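Local coordinates for outer membrane protein SusF (Bacteroides thetaiotaomicron, PDB 4FE9) that binds starch at the outer surface of the bacterial cell through carbohydrate-binding modules, before the starch is transported into the periplasm for degradation, at residues 323-328 / 362-367; 292-297 / 351-356; 286-291 / 427-432; 368-373 / 414-419. All coordinates share one frame; numbering follows the deposited sequence. Where two conformers were deposited one is given.

Followed from the N terminus, the chain first passes residues 286-291, which wait longest for their partner, then 292-297 and 323-328. Residues 351-356 return to 292-297 and close contact 2; 362-367 then meet 323-328 and close contact 1, so these two loops cross. Contact 4 opens directly afterwards at 368-373 and closes at 414-419, in series with both. Only at 427-432 does contact 3 close, with the other three nested inside its loop. Contact 2 pairs two strands of the second carbohydrate-binding module's sheet, and contact 1 ties the loop leading into helix 327-333 to its edge strand; contact 4 pairs strands of the third, and contact 3 bridges the two modules. Contact 1 touches contact 4 where Glu366 OE1 meets Lys419 N.

Contact 1 (323-328 / 362-367); sequences DAISQE and VIEFEK
The carboxylate of Glu364 reaches the loop at Ser326 because its chain is bent at chi2. Its CG stands anti to the carbonyl carbon (chi1 -58°). At the loop OE1 accepts the backbone N-H of Ser326 on its syn lone pair, with Ser326 N to Glu364 OE1 at 3.0 Å and an angle of 143° at the hydrogen. Ser326 is the N-cap of helix 327-333, so a side chain of an edge strand, 360-366, of the sheet of the second carbohydrate-binding module holds the backbone of the residue just before the helix. The Ser326 hydroxyl is engaged elsewhere: OG donates to Glu328 OE1 at 2.8 Å, from above the carboxylate plane. An alanine in place of Glu364 would probably leave the Ser326 N-H without this acceptor and the start of the helix less firmly fixed to the strand. Ile325 puts its branches over the strand backbone, CG2 lying 3.6 Å from Ile363 O. Farther back, Ala324, the centre of an inverse gamma turn, rests its CB on Val362 CG2 at 3.8 Å. Ala324 O takes a weak bond from Ile363 N at 3.4 Å.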
loop_
_atom_site.group_PDB
_atom_site.type_symbol
_atom_site.label_atom_id
_atom_site.label_comp_id
_atom_site.label_asym_id
_atom_site.label_seq_id
_atom_site.Cartn_x
_atom_site.Cartn_y
_atom_site.Cartn_z
ATOM N N ASP A 323 -9.220 3.779 2.599
ATOM C CA ASP A 323 -8.842 4.084 1.223
ATOM C C ASP A 323 -8.587 2.869 0.319
ATOM O O ASP A 323 -8.948 2.888 -0.846
ATOM C CB ASP A 323 -7.667 5.047 1.185
ATOM C CG ASP A 323 -8.096 6.467 0.851
ATOM O OD1 ASP A 323 -8.537 7.191 1.789
ATOM O OD2 ASP A 323 -8.084 6.827 -0.368
ATOM N N ALA A 324 -7.998 1.800 0.857
ATOM C CA ALA A 324 -7.692 0.633 0.010
ATOM C C ALA A 324 -8.891 -0.325 -0.073
ATOM O O ALA A 324 -8.924 -1.393 0.601
ATOM C CB ALA A 324 -6.415 -0.095 0.495
ATOM N N ILE A 325 -9.941 0.131 -0.753
ATOM C CA ILE A 325 -11.049 -0.738 -1.139
ATOM C C ILE A 325 -11.133 -0.809 -2.668
ATOM O O ILE A 325 -11.231 0.210 -3.325
ATOM C CB ILE A 325 -12.398 -0.227 -0.543
ATOM C CG1 ILE A 325 -12.283 -0.076 0.984
ATOM C CG2 ILE A 325 -13.557 -1.173 -0.917
ATOM C CD1 ILE A 325 -13.553 0.404 1.679
ATOM N N SER A 326 -10.803 -1.965 -3.204
ATOM C CA SER A 326 -11.129 -2.335 -4.573
ATOM C C SER A 326 -12.272 -1.499 -5.183
ATOM O O SER A 326 -13.342 -1.347 -4.569
ATOM C CB SER A 326 -11.541 -3.794 -4.594
ATOM O OG SER A 326 -10.938 -4.452 -5.653
ATOM N N GLN A 327 -12.117 -1.132 -6.459
ATOM C CA GLN A 327 -13.273 -0.715 -7.266
ATOM C C GLN A 327 -14.267 -1.875 -7.442
ATOM O O GLN A 327 -15.483 -1.672 -7.346
ATOM C CB GLN A 327 -12.840 -0.153 -8.642
ATOM C CG GLN A 327 -13.996 0.543 -9.455
ATOM C CD GLN A 327 -14.728 1.638 -8.642
ATOM O OE1 GLN A 327 -14.110 2.558 -8.114
ATOM N NE2 GLN A 327 -16.037 1.493 -8.505
ATOM N N GLU A 328 -13.730 -3.091 -7.628
ATOM C CA GLU A 328 -14.534 -4.333 -7.614
ATOM C C GLU A 328 -15.451 -4.388 -6.419
ATOM O O GLU A 328 -16.649 -4.563 -6.564
ATOM C CB GLU A 328 -13.636 -5.576 -7.613
ATOM C CG GLU A 328 -12.897 -5.823 -8.915
ATOM C CD GLU A 328 -11.628 -4.924 -9.073
ATOM O OE1 GLU A 328 -11.516 -3.869 -8.377
ATOM O OE2 GLU A 328 -10.778 -5.249 -9.934
ATOM N N VAL A 362 -6.963 -2.705 4.630
ATOM C CA VAL A 362 -7.653 -3.108 3.394
ATOM C C VAL A 362 -8.981 -3.793 3.768
ATOM O O VAL A 362 -9.038 -4.544 4.742
ATOM C CB VAL A 362 -6.771 -4.082 2.559
ATOM C CG1 VAL A 362 -7.512 -4.596 1.363
ATOM C CG2 VAL A 362 -5.491 -3.390 2.141
ATOM N N ILE A 363 -10.071 -3.383 3.122
ATOM C CA ILE A 363 -11.358 -4.081 3.266
ATOM C C ILE A 363 -11.838 -4.488 1.892
ATOM O O ILE A 363 -11.724 -3.697 0.959
ATOM C CB ILE A 363 -12.387 -3.175 3.921
ATOM C CG1 ILE A 363 -11.936 -2.806 5.319
ATOM C CG2 ILE A 363 -13.782 -3.823 3.926
ATOM C CD1 ILE A 363 -12.718 -1.644 5.954
ATOM N N GLU A 364 -12.103 -5.790 1.703
ATOM C CA GLU A 364 -12.713 -6.295 0.453
ATOM C C GLU A 364 -14.050 -6.986 0.720
ATOM O O GLU A 364 -14.229 -7.612 1.774
ATOM C CB GLU A 364 -11.768 -7.250 -0.275
ATOM C CG GLU A 364 -10.415 -6.633 -0.634
ATOM C CD GLU A 364 -10.517 -5.570 -1.761
ATOM O OE1 GLU A 364 -10.548 -4.344 -1.457
ATOM O OE2 GLU A 364 -10.588 -5.972 -2.938
ATOM N N PHE A 365 -15.039 -6.715 -0.142
ATOM C CA PHE A 365 -16.246 -7.541 -0.241
ATOM C C PHE A 365 -16.210 -8.385 -1.471
ATOM O O PHE A 365 -15.913 -7.891 -2.559
ATOM C CB PHE A 365 -17.478 -6.680 -0.280
ATOM C CG PHE A 365 -17.880 -6.165 1.040
ATOM C CD1 PHE A 365 -16.968 -5.487 1.840
ATOM C CD2 PHE A 365 -19.187 -6.317 1.489
ATOM C CE1 PHE A 365 -17.338 -4.999 3.079
ATOM C CE2 PHE A 365 -19.578 -5.830 2.721
ATOM C CZ PHE A 365 -18.648 -5.172 3.533
ATOM N N GLU A 366 -16.518 -9.665 -1.317
ATOM C CA GLU A 366 -16.383 -10.630 -2.403
ATOM C C GLU A 366 -17.609 -11.535 -2.497
ATOM O O GLU A 366 -18.402 -11.570 -1.607
ATOM C CB GLU A 366 -15.146 -11.472 -2.186
ATOM C CG GLU A 366 -13.853 -10.760 -2.606
ATOM C CD GLU A 366 -12.605 -11.450 -2.072
ATOM O OE1 GLU A 366 -12.422 -12.669 -2.338
ATOM O OE2 GLU A 366 -11.794 -10.756 -1.426
ATOM N N LYS A 367 -17.735 -12.283 -3.584
ATOM C CA LYS A 367 -18.819 -13.257 -3.684
ATOM C C LYS A 367 -18.670 -14.268 -2.528
ATOM O O LYS A 367 -17.562 -14.753 -2.272
ATOM C CB LYS A 367 -18.764 -13.995 -5.024
ATOM C CG LYS A 367 -18.926 -13.092 -6.267
ATOM C CD LYS A 367 -20.364 -12.660 -6.454
ATOM C CE LYS A 367 -21.082 -13.539 -7.466
ATOM N NZ LYS A 367 -22.002 -14.517 -6.806
#

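Contact 2 (292-297 / 351-356); sequences KGTFWG and LVYVSV
Phe295 and Val354 exchange two backbone bonds at the middle of an antiparallel strand pair whose directions differ by 164° and whose axes approach to 4.7 Å. Strands 294-301 and 348-357 are neighbours within the antiparallel sheet of the second carbohydrate-binding module, flanked by 283-287 and 360-366. Phe295-Val354 and Gly297-Val352 are hydrogen-bonded pairs; Thr294-Ser355 and Trp296-Tyr353 are non-hydrogen-bonded ones. The Val354 N to Phe295 O bond is 3.0 Å long and nearly straight, at 173°. Trp296 and Tyr353 share one face of the sheet but diverge. In Trp296, CG sits between the backbone N and the carbonyl carbon (chi1 69°), and while CB stays 3.4 Å from Val352 O, the indole leads away to Val416 and Thr429 of the third module. Tyr353 has CG anti to its backbone N, and its ring passes Phe295 O obliquely, CD2 at 4.0 Å, with Pro418 and Ala420 as further neighbours. On the other face, Phe295 packs on Leu285 and Pro287, and its CD2 lies 4.1 Å from Val354 O. Gly293 enters the pair with positive phi, and a CB built there would come within 2.1 Å of Val356 O. Having none, Gly293 lets its CA approach Val356 O to 3.4 Å in a CA-H...O contact.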
loop_
_atom_site.group_PDB
_atom_site.type_symbol
_atom_site.label_atom_id
_atom_site.label_comp_id
_atom_site.label_asym_id
_atom_site.label_seq_id
_atom_site.Cartn_x
_atom_site.Cartn_y
_atom_site.Cartn_z
ATOM N N LYS A 292 -0.632 -12.599 8.998
ATOM C CA LYS A 292 -0.645 -11.452 9.919
ATOM C C LYS A 292 -1.812 -10.457 9.683
ATOM O O LYS A 292 -1.886 -9.802 8.657
ATOM C CB LYS A 292 0.708 -10.715 9.780
ATOM C CG LYS A 292 0.930 -9.555 10.725
ATOM C CD LYS A 292 2.233 -8.787 10.362
ATOM C CE LYS A 292 3.447 -9.390 11.051
ATOM N NZ LYS A 292 3.559 -8.897 12.446
ATOM N N GLY A 293 -2.616 -10.245 10.706
ATOM C CA GLY A 293 -3.543 -9.111 10.710
ATOM C C GLY A 293 -4.663 -9.243 9.662
ATOM O O GLY A 293 -5.295 -8.261 9.304
ATOM N N THR A 294 -4.902 -10.460 9.184
ATOM C CA THR A 294 -5.906 -10.673 8.165
ATOM C C THR A 294 -7.009 -11.619 8.602
ATOM O O THR A 294 -6.748 -12.641 9.277
ATOM C CB THR A 294 -5.289 -11.147 6.860
ATOM O OG1 THR A 294 -4.803 -12.485 7.012
ATOM C CG2 THR A 294 -4.145 -10.248 6.477
ATOM N N PHE A 295 -8.247 -11.291 8.206
ATOM C CA PHE A 295 -9.459 -11.885 8.797
ATOM C C PHE A 295 -10.530 -11.967 7.735
ATOM O O PHE A 295 -10.446 -11.276 6.713
ATOM C CB PHE A 295 -9.990 -11.028 9.963
ATOM C CG PHE A 295 -9.017 -10.825 11.044
ATOM C CD1 PHE A 295 -8.970 -11.690 12.119
ATOM C CD2 PHE A 295 -8.186 -9.723 11.043
ATOM C CE1 PHE A 295 -8.024 -11.516 13.124
ATOM C CE2 PHE A 295 -7.260 -9.520 12.062
ATOM C CZ PHE A 295 -7.165 -10.427 13.089
ATOM N N TRP A 296 -11.520 -12.815 7.960
ATOM C CA TRP A 296 -12.638 -12.955 7.047
ATOM C C TRP A 296 -13.912 -13.400 7.772
ATOM O O TRP A 296 -13.877 -13.814 8.956
ATOM C CB TRP A 296 -12.303 -13.902 5.886
ATOM C CG TRP A 296 -12.152 -15.380 6.307
ATOM C CD1 TRP A 296 -11.055 -15.960 6.901
ATOM C CD2 TRP A 296 -13.187 -16.375 6.326
ATOM N NE1 TRP A 296 -11.349 -17.259 7.293
ATOM C CE2 TRP A 296 -12.632 -17.553 6.896
ATOM C CE3 TRP A 296 -14.549 -16.363 5.997
ATOM C CZ2 TRP A 296 -13.351 -18.714 7.025
ATOM C CZ3 TRP A 296 -15.255 -17.542 6.067
ATOM C CH2 TRP A 296 -14.660 -18.709 6.567
ATOM N N GLY A 297 -15.055 -13.147 7.136
ATOM C CA GLY A 297 -16.308 -13.661 7.627
ATOM C C GLY A 297 -17.313 -13.708 6.512
ATOM O O GLY A 297 -17.158 -13.020 5.498
ATOM N N LEU A 351 -18.679 -12.494 1.420
ATOM C CA LEU A 351 -17.383 -12.752 2.064
ATOM C C LEU A 351 -16.640 -11.442 2.295
ATOM O O LEU A 351 -16.239 -10.761 1.329
ATOM C CB LEU A 351 -16.516 -13.699 1.208
ATOM C CG LEU A 351 -15.159 -14.109 1.861
ATOM C CD1 LEU A 351 -14.732 -15.519 1.493
ATOM C CD2 LEU A 351 -14.074 -13.155 1.544
ATOM N N VAL A 352 -16.563 -11.030 3.559
ATOM C CA VAL A 352 -15.825 -9.858 3.932
ATOM C C VAL A 352 -14.371 -10.230 4.277
ATOM O O VAL A 352 -14.125 -11.144 5.085
ATOM C CB VAL A 352 -16.466 -9.198 5.132
ATOM C CG1 VAL A 352 -15.648 -8.021 5.580
ATOM C CG2 VAL A 352 -17.912 -8.737 4.780
ATOM N N TYR A 353 -13.420 -9.561 3.638
ATOM C CA TYR A 353 -11.998 -9.780 3.890
ATOM C C TYR A 353 -11.332 -8.488 4.368
ATOM O O TYR A 353 -11.509 -7.437 3.746
ATOM C CB TYR A 353 -11.343 -10.275 2.614
ATOM C CG TYR A 353 -9.838 -10.317 2.643
ATOM C CD1 TYR A 353 -9.088 -9.199 2.317
ATOM C CD2 TYR A 353 -9.166 -11.507 2.890
ATOM C CE1 TYR A 353 -7.695 -9.255 2.256
ATOM C CE2 TYR A 353 -7.794 -11.580 2.825
ATOM C CZ TYR A 353 -7.060 -10.441 2.529
ATOM O OH TYR A 353 -5.686 -10.505 2.500
ATOM N N VAL A 354 -10.667 -8.538 5.538
ATOM C CA VAL A 354 -10.096 -7.345 6.176
ATOM C C VAL A 354 -8.601 -7.598 6.560
ATOM O O VAL A 354 -8.236 -8.682 7.066
ATOM C CB VAL A 354 -10.860 -6.930 7.447
ATOM C CG1 VAL A 354 -10.250 -5.638 8.046
ATOM C CG2 VAL A 354 -12.351 -6.738 7.181
ATOM N N SER A 355 -7.744 -6.645 6.249
ATOM C CA SER A 355 -6.328 -6.761 6.583
ATOM C C SER A 355 -5.851 -5.482 7.270
ATOM O O SER A 355 -6.204 -4.377 6.852
ATOM C CB SER A 355 -5.520 -7.022 5.314
ATOM O OG SER A 355 -4.165 -7.265 5.610
ATOM N N VAL A 356 -5.142 -5.628 8.380
ATOM C CA VAL A 356 -4.692 -4.475 9.182
ATOM C C VAL A 356 -3.252 -4.745 9.616
ATOM O O VAL A 356 -2.977 -5.730 10.327
ATOM C CB VAL A 356 -5.562 -4.308 10.458
ATOM C CG1 VAL A 356 -5.064 -3.140 11.338
ATOM C CG2 VAL A 356 -7.022 -4.121 10.089
#

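Contact 3 (286-291 / 427-432); sequences VPVNGT and WKTEFI
Lys428 packs its aliphatic chain against Asn289 in the type II turn Val288-Thr291. This turn belongs to the connection between strands 283-287 and 294-301 of the second carbohydrate-binding module, whereas Lys428 ends a 3-10 segment of the third, so the contact joins two modules. From the start of the side chain, CB meets Asn289 CB at 3.9 Å. CG, anti to the carbonyl carbon (chi1 -72°), lies 3.8 Å from Asn289 O and also rests on a face of the neighbouring Trp427 ring, offset toward its rim. The chain runs on extended, CD and CE keeping beside Asn289 O. At the tip, NZ comes 4.3 Å from Thr291 OG1 and forms a long, weak ion pair with Asp425. An alanine in place of Lys428 would probably take the CG-to-CE packing from Asn289 O and the CG from the Trp427 face, and leave Asp425 without its weak ion-pair mate. The backbone supplies the firmer link: Asn289 N donates to Lys428 O at 3.1 Å, in the carbonyl plane and on a lone pair. The Asn289 amide stands 71° from the Trp427 ring plane, with OD1 at the ring edge 3.7 Å from CZ3, while ND2 binds Gly442 O. The Val288 and Thr429 side chains lie side by side, pointing the same way, with Val288 CG2 3.9 Å from Thr429 CG2. One water donates to both Pro287 O and Lys428 O, 2.7 Å from each.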
loop_
_atom_site.group_PDB
_atom_site.type_symbol
_atom_site.label_atom_id
_atom_site.label_comp_id
_atom_site.label_asym_id
_atom_site.label_seq_id
_atom_site.Cartn_x
_atom_site.Cartn_y
_atom_site.Cartn_z
ATOM N N VAL A 286 -12.798 -14.270 11.346
ATOM C CA VAL A 286 -11.970 -15.452 11.477
ATOM C C VAL A 286 -10.549 -15.127 10.986
ATOM O O VAL A 286 -10.384 -14.620 9.860
ATOM C CB VAL A 286 -12.551 -16.591 10.634
ATOM C CG1 VAL A 286 -11.716 -17.911 10.818
ATOM C CG2 VAL A 286 -14.055 -16.807 10.980
ATOM N N PRO A 287 -9.521 -15.360 11.836
ATOM C CA PRO A 287 -8.162 -15.084 11.313
ATOM C C PRO A 287 -7.804 -15.994 10.118
ATOM O O PRO A 287 -8.103 -17.172 10.136
ATOM C CB PRO A 287 -7.225 -15.348 12.537
ATOM C CG PRO A 287 -8.012 -16.250 13.453
ATOM C CD PRO A 287 -9.514 -16.133 13.094
ATOM N N VAL A 288 -7.192 -15.427 9.087
ATOM C CA VAL A 288 -6.589 -16.225 8.037
ATOM C C VAL A 288 -5.301 -16.906 8.556
ATOM O O VAL A 288 -4.464 -16.257 9.174
ATOM C CB VAL A 288 -6.241 -15.343 6.787
ATOM C CG1 VAL A 288 -5.549 -16.179 5.723
ATOM C CG2 VAL A 288 -7.505 -14.692 6.227
ATOM N N ASN A 289 -5.158 -18.209 8.288
ATOM C CA ASN A 289 -4.106 -19.028 8.907
ATOM C C ASN A 289 -2.714 -18.504 8.574
ATOM O O ASN A 289 -2.408 -18.250 7.410
ATOM C CB ASN A 289 -4.230 -20.483 8.451
ATOM C CG ASN A 289 -3.259 -21.422 9.191
ATOM O OD1 ASN A 289 -2.065 -21.384 8.963
ATOM N ND2 ASN A 289 -3.799 -22.317 9.990
ATOM N N GLY A 290 -1.925 -18.239 9.626
ATOM C CA GLY A 290 -0.521 -17.871 9.489
ATOM C C GLY A 290 -0.344 -16.548 8.788
ATOM O O GLY A 290 0.682 -16.318 8.161
ATOM N N THR A 291 -1.413 -15.749 8.718
ATOM C CA THR A 291 -1.374 -14.570 7.869
ATOM C C THR A 291 -1.694 -13.325 8.662
ATOM O O THR A 291 -2.857 -13.040 8.963
ATOM C CB THR A 291 -2.301 -14.690 6.613
ATOM O OG1 THR A 291 -2.010 -15.912 5.897
ATOM C CG2 THR A 291 -2.095 -13.506 5.693
ATOM N N TRP A 427 -6.724 -23.940 2.284
ATOM C CA TRP A 427 -6.888 -24.491 3.653
ATOM C C TRP A 427 -6.619 -23.408 4.722
ATOM O O TRP A 427 -6.802 -23.644 5.899
ATOM C CB TRP A 427 -5.936 -25.644 3.865
ATOM C CG TRP A 427 -4.551 -25.315 3.451
ATOM C CD1 TRP A 427 -3.998 -25.516 2.217
ATOM C CD2 TRP A 427 -3.551 -24.688 4.240
ATOM N NE1 TRP A 427 -2.729 -25.014 2.184
ATOM C CE2 TRP A 427 -2.432 -24.475 3.402
ATOM C CE3 TRP A 427 -3.506 -24.217 5.569
ATOM C CZ2 TRP A 427 -1.225 -23.929 3.874
ATOM C CZ3 TRP A 427 -2.309 -23.619 6.029
ATOM C CH2 TRP A 427 -1.203 -23.458 5.170
ATOM N N LYS A 428 -6.081 -22.267 4.305
ATOM C CA LYS A 428 -5.905 -21.144 5.240
ATOM C C LYS A 428 -7.225 -20.548 5.728
ATOM O O LYS A 428 -7.251 -19.768 6.677
ATOM C CB LYS A 428 -5.004 -20.082 4.632
ATOM C CG LYS A 428 -3.520 -20.558 4.574
ATOM C CD LYS A 428 -2.608 -19.577 3.819
ATOM C CE LYS A 428 -1.187 -20.083 3.848
ATOM N NZ LYS A 428 -0.231 -19.026 3.613
ATOM N N THR A 429 -8.300 -20.847 5.010
ATOM C CA THR A 429 -9.615 -20.364 5.368
ATOM C C THR A 429 -10.612 -21.501 5.249
ATOM O O THR A 429 -11.520 -21.488 4.401
ATOM C CB THR A 429 -10.066 -19.125 4.467
ATOM O OG1 THR A 429 -10.030 -19.491 3.083
ATOM C CG2 THR A 429 -9.118 -17.914 4.684
ATOM N N GLU A 430 -10.411 -22.530 6.053
ATOM C CA GLU A 430 -11.284 -23.678 5.985
ATOM C C GLU A 430 -11.961 -23.903 7.304
ATOM O O GLU A 430 -11.641 -23.239 8.324
ATOM C CB GLU A 430 -10.536 -24.942 5.498
ATOM C CG GLU A 430 -9.565 -25.568 6.569
ATOM C CD GLU A 430 -9.223 -27.025 6.289
ATOM O OE1 GLU A 430 -10.126 -27.791 5.805
ATOM O OE2 GLU A 430 -8.093 -27.442 6.672
ATOM N N PHE A 431 -13.011 -24.708 7.265
ATOM C CA PHE A 431 -13.771 -24.993 8.454
ATOM C C PHE A 431 -14.584 -26.277 8.265
ATOM O O PHE A 431 -14.501 -26.952 7.224
ATOM C CB PHE A 431 -14.713 -23.811 8.758
ATOM C CG PHE A 431 -15.607 -23.469 7.621
ATOM C CD1 PHE A 431 -16.843 -24.084 7.491
ATOM C CD2 PHE A 431 -15.170 -22.623 6.613
ATOM C CE1 PHE A 431 -17.672 -23.789 6.421
ATOM C CE2 PHE A 431 -16.000 -22.308 5.552
ATOM C CZ PHE A 431 -17.237 -22.927 5.436
ATOM N N ILE A 432 -15.264 -26.657 9.311
ATOM C CA ILE A 432 -16.030 -27.907 9.335
ATOM C C ILE A 432 -17.155 -27.755 10.402
ATOM O O ILE A 432 -17.300 -26.687 11.013
ATOM C CB ILE A 432 -15.084 -29.121 9.630
ATOM C CG1 ILE A 432 -15.710 -30.454 9.180
ATOM C CG2 ILE A 432 -14.673 -29.148 11.118
ATOM C CD1 ILE A 432 -16.009 -30.525 7.709
HETATM O O HOH W 1 -9.199 -18.929 8.412
#

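Contact 4 (368-373 / 414-419); sequences PNVYLM and ICVNPK
Tyr371 and Cys415 hold each other by a reciprocal pair of backbone bonds, Tyr371 N to Cys415 O at 2.7 Å and Cys415 N to Tyr371 O at 3.0 Å. The Tyr371 ring turns an edge to that same Cys415 O, which lies near the ring plane. Beside this pair, Val370 CG1 packs on Ile414 CG2 at 3.5 Å, both branches being anti to their own backbone N. Val370 CG2 meets Val416 CG1 at 4.1 Å, the two valine side chains crossing at a slant. Cys415 SG, set between its backbone N and carbonyl carbon (chi1 73°), faces Met373 CG at 3.7 Å. These contacts join strand 371-374 to strand 410-415, an antiparallel pair in the sheet of the third carbohydrate-binding module. Past the end of the pairing, a water spans the two backbones, donating to Asn369 O at 2.6 Å and accepting from Asn417 N at 2.8 Å. In the next shell, Phe431 touches both Val370 and Ile414, while Trp296, Ile298 and Leu351 of the second module pack on Val416. On the far side of strand 371-374, the Leu372 backbone bonds to that of Asp389, a residue of the sodium site.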
loop_
_atom_site.group_PDB
_atom_site.type_symbol
_atom_site.label_atom_id
_atom_site.label_comp_id
_atom_site.label_asym_id
_atom_site.label_seq_id
_atom_site.Cartn_x
_atom_site.Cartn_y
_atom_site.Cartn_z
ATOM N N PRO A 368 -19.786 -14.580 -1.829
ATOM C CA PRO A 368 -19.770 -15.586 -0.744
ATOM C C PRO A 368 -19.688 -16.995 -1.287
ATOM O O PRO A 368 -20.654 -17.731 -1.187
ATOM C CB PRO A 368 -21.114 -15.382 -0.077
ATOM C CG PRO A 368 -22.013 -15.002 -1.207
ATOM C CD PRO A 368 -21.155 -14.132 -2.133
ATOM N N ASN A 369 -18.594 -17.315 -1.979
ATOM C CA ASN A 369 -18.407 -18.636 -2.584
ATOM C C ASN A 369 -17.832 -19.632 -1.581
ATOM O O ASN A 369 -16.660 -19.513 -1.174
ATOM C CB ASN A 369 -17.461 -18.548 -3.763
ATOM C CG ASN A 369 -18.067 -17.822 -4.934
ATOM O OD1 ASN A 369 -19.258 -17.540 -4.935
ATOM N ND2 ASN A 369 -17.224 -17.333 -5.814
ATOM N N VAL A 370 -18.669 -20.556 -1.125
ATOM C CA VAL A 370 -18.225 -21.619 -0.217
ATOM C C VAL A 370 -18.094 -22.893 -1.022
ATOM O O VAL A 370 -18.906 -23.156 -1.925
ATOM C CB VAL A 370 -19.230 -21.827 0.908
ATOM C CG1 VAL A 370 -18.784 -22.982 1.853
ATOM C CG2 VAL A 370 -19.408 -20.591 1.668
ATOM N N TYR A 371 -17.031 -23.647 -0.773
ATOM C CA TYR A 371 -16.704 -24.784 -1.621
ATOM C C TYR A 371 -16.588 -26.089 -0.841
ATOM O O TYR A 371 -15.884 -26.163 0.180
ATOM C CB TYR A 371 -15.424 -24.541 -2.368
ATOM C CG TYR A 371 -15.491 -23.439 -3.415
ATOM C CD1 TYR A 371 -15.819 -23.735 -4.739
ATOM C CD2 TYR A 371 -15.026 -22.144 -3.121
ATOM C CE1 TYR A 371 -15.727 -22.772 -5.731
ATOM C CE2 TYR A 371 -14.957 -21.174 -4.094
ATOM C CZ TYR A 371 -15.308 -21.491 -5.403
ATOM O OH TYR A 371 -15.253 -20.525 -6.374
ATOM N N LEU A 372 -17.152 -27.149 -1.417
ATOM C CA LEU A 372 -16.841 -28.506 -1.016
ATOM C C LEU A 372 -15.485 -28.922 -1.543
ATOM O O LEU A 372 -15.146 -28.681 -2.712
ATOM C CB LEU A 372 -17.923 -29.464 -1.501
ATOM C CG LEU A 372 -17.976 -30.824 -0.804
ATOM C CD1 LEU A 372 -18.437 -30.663 0.675
ATOM C CD2 LEU A 372 -18.921 -31.779 -1.578
ATOM N N MET A 373 -14.679 -29.526 -0.676
ATOM C CA MET A 373 -13.343 -29.959 -1.063
ATOM C C MET A 373 -13.133 -31.413 -0.675
ATOM O O MET A 373 -13.690 -31.886 0.308
ATOM C CB MET A 373 -12.276 -29.096 -0.371
ATOM C CG MET A 373 -12.453 -27.615 -0.615
ATOM S SD MET A 373 -11.810 -27.185 -2.227
ATOM C CE MET A 373 -10.079 -27.683 -2.110
ATOM N N ILE A 414 -14.457 -28.243 3.831
ATOM C CA ILE A 414 -15.178 -27.059 3.325
ATOM C C ILE A 414 -14.233 -25.844 3.424
ATOM O O ILE A 414 -13.465 -25.712 4.414
ATOM C CB ILE A 414 -16.429 -26.755 4.179
ATOM C CG1 ILE A 414 -17.124 -28.059 4.610
ATOM C CG2 ILE A 414 -17.410 -25.820 3.410
ATOM C CD1 ILE A 414 -18.104 -27.866 5.760
ATOM N N CYS A 415 -14.290 -24.954 2.427
ATOM C CA CYS A 415 -13.566 -23.691 2.514
ATOM C C CYS A 415 -14.255 -22.507 1.805
ATOM O O CYS A 415 -15.270 -22.677 1.095
ATOM C CB CYS A 415 -12.132 -23.847 2.003
ATOM S SG CYS A 415 -12.022 -24.017 0.197
ATOM N N VAL A 416 -13.759 -21.307 2.100
ATOM C CA VAL A 416 -13.766 -20.195 1.147
ATOM C C VAL A 416 -12.355 -20.000 0.612
ATOM O O VAL A 416 -11.438 -20.715 1.011
ATOM C CB VAL A 416 -14.227 -18.897 1.821
ATOM C CG1 VAL A 416 -15.656 -19.054 2.365
ATOM C CG2 VAL A 416 -13.271 -18.533 2.952
ATOM N N ASN A 417 -12.199 -19.107 -0.360
ATOM C CA ASN A 417 -10.882 -18.725 -0.847
ATOM C C ASN A 417 -10.908 -17.270 -1.343
ATOM O O ASN A 417 -11.241 -17.019 -2.477
ATOM C CB ASN A 417 -10.448 -19.653 -1.997
ATOM C CG ASN A 417 -9.047 -19.296 -2.564
ATOM O OD1 ASN A 417 -8.883 -19.079 -3.781
ATOM N ND2 ASN A 417 -8.017 -19.309 -1.683
ATOM N N PRO A 418 -10.505 -16.317 -0.490
ATOM C CA PRO A 418 -10.446 -14.900 -0.922
ATOM C C PRO A 418 -9.488 -14.645 -2.096
ATOM O O PRO A 418 -8.545 -15.407 -2.323
ATOM C CB PRO A 418 -9.967 -14.161 0.340
ATOM C CG PRO A 418 -10.197 -15.181 1.499
ATOM C CD PRO A 418 -9.974 -16.510 0.870
ATOM N N LYS A 419 -9.744 -13.570 -2.840
ATOM C CA LYS A 419 -8.861 -13.168 -3.945
ATOM C C LYS A 419 -7.429 -13.173 -3.513
ATOM O O LYS A 419 -6.555 -13.580 -4.272
ATOM C CB LYS A 419 -9.226 -11.754 -4.459
ATOM C CG LYS A 419 -10.212 -11.747 -5.622
ATOM C CD LYS A 419 -11.133 -12.991 -5.579
ATOM C CE LYS A 419 -12.116 -13.042 -6.780
ATOM N NZ LYS A 419 -13.097 -14.181 -6.638
HETATM O O HOH W 2 -14.503 -18.069 -1.611
#